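ParB-C (Sulfolobus sp. NOB8H2, PDB 4RS7) probably binds DNA through a histone-like fold as a two-chain assembly, serving the segregation of an archaeal plasmid. Local coordinates at residues A[5-8]-A[12-15]. Residues are numbered along the deposited sequence; the frame is centred on the assembly and turned at random.
Sequences SLYR and SIKK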
ATOM      1  N   SER A   5     -15.499  -3.316  15.430  1.00 24.24           N
ATOM      2  CA  SER A   5     -14.434  -3.837  14.580  1.00 27.27           C
ATOM      3  C   SER A   5     -13.325  -2.800  14.457  1.00 19.35           C
ATOM      4  O   SER A   5     -12.145  -3.120  14.587  1.00 23.71           O
ATOM      5  CB  SER A   5     -14.970  -4.202  13.197  1.00 26.40           C
ATOM      6  OG  SER A   5     -15.834  -5.322  13.265  1.00 39.54           O
ATOM      7  N   LEU A   6     -13.721  -1.554  14.221  1.00 17.41           N
ATOM      8  CA  LEU A   6     -12.771  -0.454  14.101  1.00 21.93           C
ATOM      9  C   LEU A   6     -11.915  -0.317  15.359  1.00 21.09           C
ATOM     10  O   LEU A   6     -10.693  -0.181  15.278  1.00 20.06           O
ATOM     11  CB  LEU A   6     -13.508   0.856  13.825  1.00 15.91           C
ATOM     12  CG  LEU A   6     -12.619   2.101  13.774  1.00 22.37           C
ATOM     13  CD1 LEU A   6     -11.712   2.055  12.548  1.00 21.07           C
ATOM     14  CD2 LEU A   6     -13.459   3.368  13.779  1.00 20.59           C
ATOM     15  N   TYR A   7     -12.559  -0.359  16.521  1.00 22.22           N
ATOM     16  CA  TYR A   7     -11.853  -0.192  17.790  1.00 18.88           C
ATOM     17  C   TYR A   7     -10.840  -1.302  18.042  1.00 24.08           C
ATOM     18  O   TYR A   7      -9.764  -1.055  18.588  1.00 22.54           O
ATOM     19  CB  TYR A   7     -12.843  -0.098  18.950  1.00 24.85           C
ATOM     20  CG  TYR A   7     -13.707   1.142  18.909  1.00 27.83           C
ATOM     21  CD1 TYR A   7     -14.957   1.160  19.512  1.00 29.47           C
ATOM     22  CD2 TYR A   7     -13.271   2.296  18.268  1.00 23.06           C
ATOM     23  CE1 TYR A   7     -15.751   2.290  19.478  1.00 27.94           C
ATOM     24  CE2 TYR A   7     -14.058   3.432  18.229  1.00 22.96           C
ATOM     25  CZ  TYR A   7     -15.298   3.422  18.836  1.00 32.68           C
ATOM     26  OH  TYR A   7     -16.089   4.546  18.805  1.00 23.47           O
ATOM     27  N   ARG A   8     -11.182  -2.529  17.657  1.00 23.46           N
ATOM     28  CA  ARG A   8     -10.243  -3.637  17.798  1.00 25.81           C
ATOM     29  C   ARG A   8      -9.032  -3.443  16.894  1.00 24.66           C
ATOM     30  O   ARG A   8      -7.898  -3.732  17.287  1.00 20.44           O
ATOM     31  CB  ARG A   8     -10.919  -4.981  17.508  1.00 25.38           C
ATOM     32  CG  ARG A   8     -11.740  -5.527  18.674  1.00 37.95           C
ATOM     33  CD  ARG A   8     -12.214  -6.950  18.405  1.00 40.77           C
ATOM     34  NE  ARG A   8     -13.110  -7.013  17.254  1.00 43.29           N
ATOM     35  CZ  ARG A   8     -14.436  -6.945  17.333  1.00 50.21           C
ATOM     36  NH1 ARG A   8     -15.029  -6.814  18.514  1.00 48.06           N
ATOM     37  NH2 ARG A   8     -15.171  -7.011  16.231  1.00 41.23           N
ATOM     38  N   SER A  12      -5.868   3.268  18.947  1.00 19.37           N
ATOM     39  CA  SER A  12      -5.632   4.706  19.067  1.00 25.99           C
ATOM     40  C   SER A  12      -6.920   5.498  18.909  1.00 19.66           C
ATOM     41  O   SER A  12      -7.113   6.519  19.567  1.00 16.43           O
ATOM     42  CB  SER A  12      -4.607   5.180  18.036  1.00 22.74           C
ATOM     43  OG  SER A  12      -3.324   4.661  18.334  1.00 42.61           O
ATOM     44  N   ILE A  13      -7.791   5.027  18.023  1.00 14.23           N
ATOM     45  CA  ILE A  13      -9.064   5.689  17.770  1.00 15.54           C
ATOM     46  C   ILE A  13     -10.045   5.445  18.915  1.00 17.08           C
ATOM     47  O   ILE A  13     -10.756   6.358  19.345  1.00 19.32           O
ATOM     48  CB  ILE A  13      -9.685   5.225  16.440  1.00 15.40           C
ATOM     49  CG1 ILE A  13      -8.762   5.582  15.271  1.00 16.42           C
ATOM     50  CG2 ILE A  13     -11.060   5.849  16.250  1.00 18.60           C
ATOM     51  CD1 ILE A  13      -8.576   7.078  15.062  1.00 16.02           C
ATOM     52  N   LYS A  14     -10.077   4.209  19.401  1.00 15.69           N
ATOM     53  CA  LYS A  14     -10.861   3.868  20.582  1.00 21.36           C
ATOM     54  C   LYS A  14     -10.512   4.798  21.743  1.00 19.04           C
ATOM     55  O   LYS A  14     -11.397   5.346  22.406  1.00 20.38           O
ATOM     56  CB  LYS A  14     -10.610   2.413  20.980  1.00 20.35           C
ATOM     57  CG  LYS A  14     -11.245   2.005  22.302  1.00 25.18           C
ATOM     58  CD  LYS A  14     -11.120   0.510  22.539  1.00 28.45           C
ATOM     59  CE  LYS A  14     -11.618   0.129  23.920  1.00 31.87           C
ATOM     60  NZ  LYS A  14     -12.908   0.793  24.221  1.00 35.24           N
ATOM     61  N   LYS A  15      -9.216   4.973  21.980  1.00 14.63           N
ATOM     62  CA  LYS A  15      -8.744   5.827  23.061  1.00 16.46           C
ATOM     63  C   LYS A  15      -9.225   7.271  22.889  1.00 18.31           C
ATOM     64  O   LYS A  15      -9.729   7.879  23.830  1.00 18.61           O
ATOM     65  CB  LYS A  15      -7.217   5.763  23.161  1.00 17.07           C
ATOM     66  CG  LYS A  15      -6.603   6.727  24.165  1.00 17.65           C
ATOM     67  CD  LYS A  15      -5.115   6.443  24.347  1.00 28.55           C
ATOM     68  CE  LYS A  15      -4.475   7.422  25.319  1.00 29.32           C
ATOM     69  NZ  LYS A  15      -3.213   6.887  25.897  1.00 29.15           N
TER
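Tyr7 brings the CD2 and CE2 carbons of its ring against CA and CB of Lys14, and this is the close-packed part of the meeting between 5-8 and 12-15. The ring carbon Tyr7 CD2 stands 3.7 Å from Lys14 CA, and Lys14 CB is almost as near; Lys14 CD then passes 4.0 Å from Tyr7 CB. The two side chains cross at about a right angle. Tyr7 has CG anti to its carbonyl carbon (chi1 -66°), which sets the ring beside the backbone of the following helix, whose closest CA, that of Lys14, lies 5.0 Å from Tyr7 CA. Tyrosine suits this partly exposed place: its ring carbons do the packing, while the hydroxyl touches nothing across the contact. Lysine suits the exposed side of the contact for a similar reason: its methylenes cover the tyrosine, and the chain bends only at its last torsion, where the ammonium forms a salt bridge with Asp18.

The tightest packing thus runs along the side where Lys14 is exposed, and the buried side is the looser one. There Ile13 CG2 approaches the Tyr7 ring at its edge, near the ring plane, 4.3 Å from Tyr7 CE2, and meets Leu6 CD2 at 4.2 Å, methyl to methyl. These branched aliphatic side chains make up the buried apolar part of the contact.

Helix 2-9 and helix 11-18 meet at a sharp corner, joined by a very short turn, and side-chain packing rather than polar bonding links these segments. Leu6 continues onto Val30 and Trp34 of the long helix 24-50, and Tyr7 onto Ala27. Ile13 packs on Ile69 of the second subunit, so this corner rests on its own long helix through Leu6 and Tyr7 and on the partner chain through Ile13.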